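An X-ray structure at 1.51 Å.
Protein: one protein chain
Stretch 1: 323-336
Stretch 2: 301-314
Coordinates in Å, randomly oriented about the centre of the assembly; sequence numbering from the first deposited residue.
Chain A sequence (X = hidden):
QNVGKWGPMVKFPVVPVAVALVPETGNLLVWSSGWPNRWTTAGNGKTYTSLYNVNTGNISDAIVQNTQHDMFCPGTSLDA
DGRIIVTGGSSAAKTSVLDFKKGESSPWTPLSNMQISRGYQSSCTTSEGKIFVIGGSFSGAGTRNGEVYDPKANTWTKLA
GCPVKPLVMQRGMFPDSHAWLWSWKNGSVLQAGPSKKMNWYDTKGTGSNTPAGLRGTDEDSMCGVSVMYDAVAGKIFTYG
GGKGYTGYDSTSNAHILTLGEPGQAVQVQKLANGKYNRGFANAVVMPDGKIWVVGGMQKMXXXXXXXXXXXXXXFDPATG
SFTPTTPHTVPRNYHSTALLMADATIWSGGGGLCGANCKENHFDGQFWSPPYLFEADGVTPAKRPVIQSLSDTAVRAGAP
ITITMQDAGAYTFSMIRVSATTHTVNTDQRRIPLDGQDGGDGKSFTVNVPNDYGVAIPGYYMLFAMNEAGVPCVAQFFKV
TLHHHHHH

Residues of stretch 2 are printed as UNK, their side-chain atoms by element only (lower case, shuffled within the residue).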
ATOM      1  N   THR A 323      19.587  -6.954   1.616  1.00 15.12           N
ATOM      2  CA  THR A 323      20.088  -7.912   2.568  1.00 17.59           C
ATOM      3  C   THR A 323      18.965  -8.759   3.036  1.00 16.23           C
ATOM      4  O   THR A 323      17.840  -8.305   3.181  1.00 16.11           O
ATOM      5  CB  THR A 323      20.766  -7.262   3.776  1.00 21.95           C
ATOM      6  OG1 THR A 323      19.904  -6.303   4.303  1.00 22.89           O
ATOM      7  CG2 THR A 323      21.988  -6.573   3.360  1.00 24.98           C
ATOM      8  N   PRO A 324      19.208 -10.053   3.309  1.00 14.73           N
ATOM      9  CA  PRO A 324      18.161 -10.916   3.805  1.00 15.76           C
ATOM     10  C   PRO A 324      17.748 -10.705   5.242  1.00 14.98           C
ATOM     11  O   PRO A 324      18.594 -10.291   6.109  1.00 16.32           O
ATOM     12  CB  PRO A 324      18.776 -12.322   3.628  1.00 17.04           C
ATOM     13  CG  PRO A 324      20.226 -12.108   3.785  1.00 19.40           C
ATOM     14  CD  PRO A 324      20.515 -10.746   3.112  1.00 16.54           C
ATOM     15  N   THR A 325      16.509 -10.902   5.569  1.00 14.11           N
ATOM     16  CA  THR A 325      16.079 -10.796   6.917  1.00 14.36           C
ATOM     17  C   THR A 325      15.602 -12.180   7.428  1.00 16.44           C
ATOM     18  O   THR A 325      15.693 -13.168   6.674  1.00 17.99           O
ATOM     19  CB  THR A 325      15.034  -9.720   7.115  1.00 14.39           C
ATOM     20  OG1 THR A 325      13.813 -10.078   6.430  1.00 14.53           O
ATOM     21  CG2 THR A 325      15.564  -8.404   6.574  1.00 16.10           C
ATOM     22  N   THR A 326      15.069 -12.264   8.619  1.00 16.98           N
ATOM     23  CA  THR A 326      14.814 -13.608   9.166  1.00 16.82           C
ATOM     24  C   THR A 326      13.698 -14.292   8.354  1.00 16.29           C
ATOM     25  O   THR A 326      12.608 -13.756   8.176  1.00 15.90           O
ATOM     26  CB  THR A 326      14.492 -13.525  10.653  1.00 23.23           C
ATOM     27  OG1 THR A 326      15.664 -13.073  11.354  1.00 28.93           O
ATOM     28  CG2 THR A 326      14.154 -14.866  11.217  1.00 22.66           C
ATOM     29  N   PRO A 327      13.978 -15.531   7.915  1.00 18.23           N
ATOM     30  CA  PRO A 327      12.937 -16.261   7.199  1.00 17.98           C
ATOM     31  C   PRO A 327      11.709 -16.611   8.005  1.00 17.10           C
ATOM     32  O   PRO A 327      11.735 -16.675   9.254  1.00 17.60           O
ATOM     33  CB  PRO A 327      13.620 -17.565   6.721  1.00 20.39           C
ATOM     34  CG  PRO A 327      14.818 -17.687   7.522  1.00 25.93           C
ATOM     35  CD  PRO A 327      15.229 -16.298   7.982  1.00 21.98           C
ATOM     36  N   HIS A 328      10.611 -16.743   7.267  1.00 17.28           N
ATOM     37  CA  HIS A 328       9.345 -17.227   7.815  1.00 16.70           C
ATOM     38  C   HIS A 328       9.220 -18.699   7.330  1.00 18.14           C
ATOM     39  O   HIS A 328       9.934 -19.135   6.452  1.00 20.50           O
ATOM     40  CB  HIS A 328       8.175 -16.301   7.487  1.00 16.46           C
ATOM     41  CG  HIS A 328       8.040 -15.959   6.042  1.00 16.45           C
ATOM     42  ND1 HIS A 328       8.728 -14.942   5.413  1.00 17.13           N
ATOM     43  CD2 HIS A 328       7.338 -16.580   5.074  1.00 13.68           C
ATOM     44  CE1 HIS A 328       8.383 -14.918   4.124  1.00 13.32           C
ATOM     45  NE2 HIS A 328       7.535 -15.902   3.907  1.00 19.41           N
ATOM     46  N   THR A 329       8.280 -19.386   7.954  1.00 20.24           N
ATOM     47  CA  THR A 329       8.030 -20.809   7.634  1.00 23.28           C
ATOM     48  C   THR A 329       6.820 -21.032   6.774  1.00 22.37           C
ATOM     49  O   THR A 329       6.816 -21.952   5.938  1.00 25.93           O
ATOM     50  CB  THR A 329       7.916 -21.662   8.917  1.00 25.57           C
ATOM     51  OG1 THR A 329       6.881 -21.171   9.767  1.00 27.85           O
ATOM     52  CG2 THR A 329       9.249 -21.744   9.598  1.00 30.72           C
ATOM     53  N   VAL A 330       5.863 -20.133   6.833  1.00 19.58           N
ATOM     54  CA  VAL A 330       4.658 -20.219   6.043  1.00 18.54           C
ATOM     55  C   VAL A 330       4.847 -19.469   4.712  1.00 19.75           C
ATOM     56  O   VAL A 330       5.161 -18.281   4.731  1.00 17.40           O
ATOM     57  CB  VAL A 330       3.429 -19.665   6.776  1.00 20.40           C
ATOM     58  CG1 VAL A 330       2.172 -19.745   5.953  1.00 21.57           C
ATOM     59  CG2 VAL A 330       3.207 -20.444   8.113  1.00 21.50           C
ATOM     60  N   PRO A 331       4.518 -20.091   3.581  1.00 15.96           N
ATOM     61  CA  PRO A 331       4.595 -19.354   2.272  1.00 16.52           C
ATOM     62  C   PRO A 331       3.642 -18.186   2.276  1.00 16.26           C
ATOM     63  O   PRO A 331       2.520 -18.289   2.797  1.00 16.53           O
ATOM     64  CB  PRO A 331       4.157 -20.387   1.227  1.00 16.63           C
ATOM     65  CG  PRO A 331       4.469 -21.661   1.897  1.00 19.47           C
ATOM     66  CD  PRO A 331       4.136 -21.501   3.343  1.00 18.39           C
ATOM     67  N   ARG A 332       4.065 -17.067   1.678  1.00 14.37           N
ATOM     68  CA  ARG A 332       3.211 -15.895   1.506  1.00 13.97           C
ATOM     69  C   ARG A 332       3.177 -15.555   0.032  1.00 14.81           C
ATOM     70  O   ARG A 332       3.881 -14.674  -0.411  1.00 13.55           O
ATOM     71  CB  ARG A 332       3.766 -14.740   2.355  1.00 15.02           C
ATOM     72  CG  ARG A 332       3.824 -15.013   3.878  1.00 14.90           C
ATOM     73  CD  ARG A 332       2.527 -15.256   4.578  1.00 16.85           C
ATOM     74  NE  ARG A 332       2.749 -15.568   6.022  1.00 17.42           N
ATOM     75  CZ  ARG A 332       1.854 -16.164   6.824  1.00 20.09           C
ATOM     76  NH1 ARG A 332       0.680 -16.505   6.392  1.00 20.58           N
ATOM     77  NH2 ARG A 332       2.184 -16.418   8.074  1.00 19.48           N
ATOM     78  N   ASN A 333       2.313 -16.261  -0.674  1.00 14.55           N
ATOM     79  CA  ASN A 333       2.284 -16.189  -2.107  1.00 12.91           C
ATOM     80  C   ASN A 333       1.052 -15.464  -2.536  1.00 12.14           C
ATOM     81  O   ASN A 333       0.754 -14.400  -2.011  1.00 13.15           O
ATOM     82  CB  ASN A 333       2.458 -17.591  -2.759  1.00 12.72           C
ATOM     83  CG  ASN A 333       3.769 -18.223  -2.500  1.00 14.33           C
ATOM     84  OD1 ASN A 333       4.746 -17.595  -2.097  1.00 14.41           O
ATOM     85  ND2 ASN A 333       3.829 -19.545  -2.785  1.00 14.44           N
ATOM     86  N   TYR A 334       0.275 -15.960  -3.499  1.00 11.84           N
ATOM     87  CA  TYR A 334      -0.964 -15.273  -3.898  1.00 11.42           C
ATOM     88  C   TYR A 334      -1.896 -15.097  -2.696  1.00 12.64           C
ATOM     89  O   TYR A 334      -2.044 -15.992  -1.879  1.00 14.52           O
ATOM     90  CB  TYR A 334      -1.677 -16.098  -4.987  1.00 12.21           C
ATOM     91  CG  TYR A 334      -2.725 -15.351  -5.742  1.00 11.93           C
ATOM     92  CD1 TYR A 334      -2.404 -14.206  -6.468  1.00 12.16           C
ATOM     93  CD2 TYR A 334      -4.057 -15.776  -5.838  1.00 13.77           C
ATOM     94  CE1 TYR A 334      -3.320 -13.541  -7.181  1.00 12.98           C
ATOM     95  CE2 TYR A 334      -4.997 -15.050  -6.613  1.00 14.08           C
ATOM     96  CZ  TYR A 334      -4.602 -13.939  -7.282  1.00 13.71           C
ATOM     97  OH  TYR A 334      -5.482 -13.236  -8.131  1.00 15.09           O
ATOM     98  N   HIS A 335      -2.438 -13.890  -2.588  1.00 12.68           N
ATOM     99  CA  HIS A 335      -3.362 -13.462  -1.543  1.00 12.63           C
ATOM    100  C   HIS A 335      -2.714 -13.201  -0.195  1.00 13.44           C
ATOM    101  O   HIS A 335      -3.438 -13.109   0.800  1.00 14.25           O
ATOM    102  CB  HIS A 335      -4.582 -14.403  -1.438  1.00 13.05           C
ATOM    103  CG  HIS A 335      -5.525 -14.274  -2.583  1.00 13.21           C
ATOM    104  ND1 HIS A 335      -6.543 -15.178  -2.792  1.00 15.92           N
ATOM    105  CD2 HIS A 335      -5.673 -13.339  -3.540  1.00 13.83           C
ATOM    106  CE1 HIS A 335      -7.267 -14.795  -3.814  1.00 15.84           C
ATOM    107  NE2 HIS A 335      -6.769 -13.692  -4.299  1.00 16.69           N
ATOM    108  N   SER A 336      -1.404 -13.069  -0.181  1.00 11.71           N
ATOM    109  CA  SER A 336      -0.649 -12.588   1.015  1.00 10.93           C
ATOM    110  C   SER A 336      -0.647 -11.042   1.041  1.00 11.26           C
ATOM    111  O   SER A 336      -0.891 -10.379   0.059  1.00 11.82           O
ATOM    112  CB  SER A 336       0.771 -13.115   1.033  1.00 13.26           C
ATOM    113  OG  SER A 336       1.544 -12.608  -0.084  1.00 12.42           O
ATOM    114  N   UNK A 301       1.921 -19.331  -9.885  1.00 12.76           N
ATOM    115  CA  UNK A 301       0.623 -20.010  -9.949  1.00 14.36           C
ATOM    116  C   UNK A 301      -0.238 -19.547  -8.791  1.00 13.70           C
ATOM    117  O   UNK A 301       0.278 -19.258  -7.689  1.00 14.14           O
ATOM    118  c   UNK A 301       1.502 -22.179 -10.973  1.00 15.52           C
ATOM    119  c   UNK A 301       0.759 -21.516  -9.851  1.00 16.25           C
ATOM    120  c   UNK A 301       2.197 -22.903 -13.008  1.00 17.19           C
ATOM    121  n   UNK A 301       3.034 -23.359 -12.030  1.00 19.66           N
ATOM    122  c   UNK A 301       2.638 -22.842 -10.829  1.00 17.70           C
ATOM    123  c   UNK A 301       2.192 -23.122 -14.410  1.00 16.60           C
ATOM    124  c   UNK A 301       1.190 -22.203 -12.388  1.00 15.26           C
ATOM    125  c   UNK A 301       0.161 -21.901 -14.560  1.00 17.33           C
ATOM    126  c   UNK A 301       1.194 -22.615 -15.131  1.00 16.82           C
ATOM    127  c   UNK A 301       0.152 -21.679 -13.177  1.00 15.00           C
ATOM    128  N   UNK A 302      -1.521 -19.498  -9.037  1.00 13.28           N
ATOM    129  CA  UNK A 302      -2.464 -19.011  -8.039  1.00 13.83           C
ATOM    130  C   UNK A 302      -2.773 -20.104  -7.001  1.00 15.24           C
ATOM    131  O   UNK A 302      -2.752 -21.297  -7.308  1.00 16.43           O
ATOM    132  c   UNK A 302      -4.907 -16.896 -10.191  1.00 15.64           C
ATOM    133  c   UNK A 302      -3.735 -18.493  -8.681  1.00 14.88           C
ATOM    134  c   UNK A 302      -3.599 -17.510  -9.848  1.00 16.21           C
ATOM    135  c   UNK A 302      -2.604 -16.419  -9.476  1.00 16.65           C
ATOM    136  N   UNK A 303      -3.035 -19.684  -5.777  1.00 15.96           N
ATOM    137  CA  UNK A 303      -3.544 -20.597  -4.737  1.00 14.57           C
ATOM    138  C   UNK A 303      -2.592 -21.764  -4.524  1.00 17.50           C
ATOM    139  O   UNK A 303      -3.008 -22.967  -4.380  1.00 18.71           O
ATOM    140  c   UNK A 303      -7.118 -18.635  -6.922  1.00 14.74           C
ATOM    141  c   UNK A 303      -4.947 -21.101  -5.115  1.00 15.22           C
ATOM    142  c   UNK A 303      -6.404 -19.201  -4.347  1.00 14.95           C
ATOM    143  c   UNK A 303      -7.278 -18.161  -4.638  1.00 15.25           C
ATOM    144  c   UNK A 303      -5.903 -20.001  -5.375  1.00 14.43           C
ATOM    145  c   UNK A 303      -7.598 -17.849  -5.932  1.00 14.93           C
ATOM    146  c   UNK A 303      -6.286 -19.691  -6.645  1.00 13.59           C
ATOM    147  N   UNK A 304      -1.302 -21.451  -4.514  1.00 15.38           N
ATOM    148  CA  UNK A 304      -0.252 -22.395  -4.502  1.00 15.89           C
ATOM    149  C   UNK A 304       0.857 -21.993  -3.554  1.00 19.35           C
ATOM    150  O   UNK A 304       1.357 -20.836  -3.615  1.00 16.93           O
ATOM    151  c   UNK A 304       0.351 -22.536  -5.906  1.00 16.87           C
ATOM    152  o   UNK A 304       1.327 -23.534  -5.904  1.00 19.58           O
ATOM    153  N   UNK A 305       1.269 -22.936  -2.727  1.00 17.87           N
ATOM    154  CA  UNK A 305       2.393 -22.821  -1.815  1.00 17.17           C
ATOM    155  C   UNK A 305       3.731 -23.234  -2.426  1.00 16.57           C
ATOM    156  O   UNK A 305       4.775 -23.288  -1.741  1.00 17.27           O
ATOM    157  o   UNK A 305       0.776 -23.410   1.443  1.00 26.13           O
ATOM    158  c   UNK A 305       2.141 -23.571  -0.463  1.00 19.31           C
ATOM    159  o   UNK A 305       0.883 -21.665   0.203  1.00 23.34           O
ATOM    160  c   UNK A 305       1.202 -22.834   0.444  1.00 21.04           C
ATOM    161  N   UNK A 306       3.756 -23.454  -3.728  1.00 17.35           N
ATOM    162  CA  UNK A 306       4.954 -23.951  -4.394  1.00 16.97           C
ATOM    163  C   UNK A 306       5.973 -22.816  -4.647  1.00 16.96           C
ATOM    164  O   UNK A 306       5.627 -21.601  -4.571  1.00 16.39           O
ATOM    165  c   UNK A 306       4.598 -24.618  -5.713  1.00 17.51           C
ATOM    166  c   UNK A 306       3.698 -25.870  -5.431  1.00 19.23           C
ATOM    167  o   UNK A 306       3.933 -23.662  -6.535  1.00 19.24           O
ATOM    168  N   UNK A 307       7.191 -23.237  -4.924  1.00 16.31           N
ATOM    169  CA  UNK A 307       8.412 -22.367  -5.092  1.00 16.68           C
ATOM    170  C   UNK A 307       8.371 -21.060  -4.254  1.00 15.75           C
ATOM    171  O   UNK A 307       8.587 -19.960  -4.795  1.00 15.78           O
ATOM    172  c   UNK A 307       8.983 -23.443  -7.281  1.00 18.40           C
ATOM    173  c   UNK A 307       8.729 -22.088  -6.548  1.00 18.79           C
ATOM    174  o   UNK A 307       7.699 -21.345  -7.220  1.00 18.02           O
ATOM    175  N   UNK A 308       8.091 -21.221  -2.961  1.00 16.33           N
ATOM    176  CA  UNK A 308       7.975 -20.049  -2.142  1.00 16.06           C
ATOM    177  C   UNK A 308       9.307 -19.410  -1.889  1.00 15.53           C
ATOM    178  O   UNK A 308      10.343 -20.069  -1.741  1.00 17.87           O
ATOM    179  c   UNK A 308       7.987 -22.458  -2.145  1.00 16.79           C
ATOM    180  c   UNK A 308       7.330 -20.584  -0.867  1.00 16.29           C
ATOM    181  c   UNK A 308       8.008 -21.941  -0.717  1.00 17.11           C
ATOM    182  N   UNK A 309       9.284 -18.090  -1.762  1.00 13.22           N
ATOM    183  CA  UNK A 309      10.452 -17.346  -1.288  1.00 13.47           C
ATOM    184  C   UNK A 309      10.156 -17.043   0.196  1.00 13.48           C
ATOM    185  O   UNK A 309       9.323 -16.189   0.515  1.00 14.42           O
ATOM    186  c   UNK A 309      10.984 -16.397  -3.609  1.00 13.52           C
ATOM    187  c   UNK A 309      10.682 -16.091  -2.154  1.00 13.49           C
ATOM    188  c   UNK A 309      12.386 -16.931  -3.827  1.00 13.62           C
ATOM    189  n   UNK A 309      12.936 -16.739  -4.965  1.00 12.79           N
ATOM    190  o   UNK A 309      13.023 -17.427  -2.855  1.00 17.34           O
ATOM    191  N   UNK A 310      10.857 -17.748   1.097  1.00 14.71           N
ATOM    192  CA  UNK A 310      10.629 -17.670   2.526  1.00 13.35           C
ATOM    193  C   UNK A 310      11.581 -16.716   3.270  1.00 12.82           C
ATOM    194  O   UNK A 310      11.419 -16.495   4.442  1.00 15.14           O
ATOM    195  c   UNK A 310       9.733 -20.029   2.617  1.00 16.00           C
ATOM    196  c   UNK A 310      10.784 -19.075   3.154  1.00 16.25           C
ATOM    197  c   UNK A 310       8.325 -19.561   2.890  1.00 16.78           C
ATOM    198  c   UNK A 310       9.964 -21.429   3.347  1.00 18.98           C
ATOM    199  N   UNK A 311      12.564 -16.171   2.570  1.00 12.34           N
ATOM    200  CA  UNK A 311      13.498 -15.210   3.113  1.00 14.35           C
ATOM    201  C   UNK A 311      13.193 -13.794   2.498  1.00 13.99           C
ATOM    202  O   UNK A 311      13.470 -13.590   1.295  1.00 13.69           O
ATOM    203  c   UNK A 311      15.845 -14.619   3.405  1.00 15.25           C
ATOM    204  o   UNK A 311      15.191 -16.859   3.421  1.00 17.17           O
ATOM    205  c   UNK A 311      14.926 -15.575   2.795  1.00 15.20           C
ATOM    206  N   UNK A 312      12.711 -12.873   3.352  1.00 13.23           N
ATOM    207  CA  UNK A 312      12.437 -11.486   2.863  1.00 13.38           C
ATOM    208  C   UNK A 312      13.745 -10.806   2.663  1.00 13.15           C
ATOM    209  O   UNK A 312      14.802 -11.266   3.149  1.00 13.21           O
ATOM    210  c   UNK A 312      11.084 -12.005   4.860  1.00 12.70           C
ATOM    211  c   UNK A 312      12.158 -13.064   4.691  1.00 12.84           C
ATOM    212  c   UNK A 312      11.671 -10.861   3.985  1.00 12.72           C
ATOM    213  N   UNK A 313      13.715  -9.639   1.994  1.00 12.78           N
ATOM    214  CA  UNK A 313      14.854  -8.775   1.811  1.00 12.08           C
ATOM    215  C   UNK A 313      14.559  -7.379   2.233  1.00 11.22           C
ATOM    216  O   UNK A 313      13.487  -6.879   2.040  1.00 12.21           O
ATOM    217  c   UNK A 313      15.354  -8.843   0.370  1.00 13.57           C
ATOM    218  c   UNK A 313      16.082 -10.184   0.066  1.00 15.15           C
ATOM    219  o   UNK A 313      15.464 -10.650  -2.256  1.00 18.10           O
ATOM    220  c   UNK A 313      16.402 -10.314  -1.427  1.00 18.33           C
ATOM    221  o   UNK A 313      17.582  -9.977  -1.834  1.00 18.58           O
ATOM    222  N   UNK A 314      15.553  -6.764   2.852  1.00 12.46           N
ATOM    223  CA  UNK A 314      15.555  -5.360   3.261  1.00 12.22           C
ATOM    224  C   UNK A 314      16.332  -4.583   2.220  1.00 12.72           C
ATOM    225  O   UNK A 314      17.491  -4.876   1.958  1.00 13.44           O
ATOM    226  c   UNK A 314      14.810  -3.213   5.338  1.00 17.40           C
ATOM    227  c   UNK A 314      16.182  -5.227   4.646  1.00 14.80           C
ATOM    228  c   UNK A 314      16.171  -3.841   5.216  1.00 16.36           C
ATOM    229  c   UNK A 314      16.841  -3.950   6.606  1.00 18.57           C
TER
HETATM  230  O   HOH W   1       0.193 -18.692  -4.972  1.00 15.03           O
HETATM  231  O   HOH W   2       6.524 -17.017   0.173  1.00 13.02           O
HETATM  232  O   HOH W   3      19.917  -3.676   2.749  1.00 22.09           O

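Position 301 carries one carbon and then fused five- and six-membered rings holding eight carbons and one nitrogen, which is tryptophan. W301 points away from stretch 1, and its part is played by its backbone O, which takes a proton from water 1 at 2.8 Å.

Position 302 has four carbons forked at the second, one of them 3.6 Å from the Y334 ring centroid and almost on the ring normal: leucine. Position 303 has one carbon and a six-carbon ring, so phenylalanine. The edge of Y334 meets the face of F303 with planes at 85°, and H335 CE1 lies 3.5 Å from F303 CE1.

Position 304 shows one carbon and one oxygen, serine; its backbone O receives N333 ND2 at 2.9 Å, nearly straight. Position 305 has two carbons, the second bearing two oxygens. Beside the ring of P331 it reads as aspartate, and its carboxylate is satisfied elsewhere in the structure. Position 306, a carbon carrying one oxygen and one carbon, is threonine: T306 OG1 shares a 2.7 Å hydrogen bond with S304 OG, while T306 O accepts a weak one from N333 ND2 at 3.3 Å. Position 307 has the same atoms, points away and makes no contact; it is again threonine.

At 308 three carbons close onto the backbone N, giving proline, and P308 CB packs 3.8 Å from P331 CB. Position 309 has three carbons, the last with one oxygen and one nitrogen in the model: glutamine, its end leading away. Position 310, four carbons forked at the second, is leucine, the residue of its stretch most covered by stretch 1. L310 CD2 reaches P331 CA at 3.8 Å, and L310 O accepts H328 N at 2.9 Å.

Position 311, one carbon bearing an oxygen and a carbon, is threonine, with T311 CG2 3.7 Å from P324 CB. Position 312 closes three carbons onto N: proline, whose O takes T325 N at 3.0 Å. Position 313 has three carbons, the third with two oxygens, hence glutamate, sharing a sheet face with P324. Position 314, four carbons forked at the second, is leucine; L314 N to T323 O is 2.8 Å and T323 N to L314 O is 3.0 Å.

The contact thus begins as a short antiparallel ladder and continues through loops. Prolines lack an amide proton, yet P312 still offers its carbonyl. Farther along, N333 holds the 304–306 turn by its side-chain amide, water 1 joins W301 O and S304 N to Y334 N, and aromatic packing closes the end.

Stretch 2, residues 301-314: WLFSDTTPQLTPEL
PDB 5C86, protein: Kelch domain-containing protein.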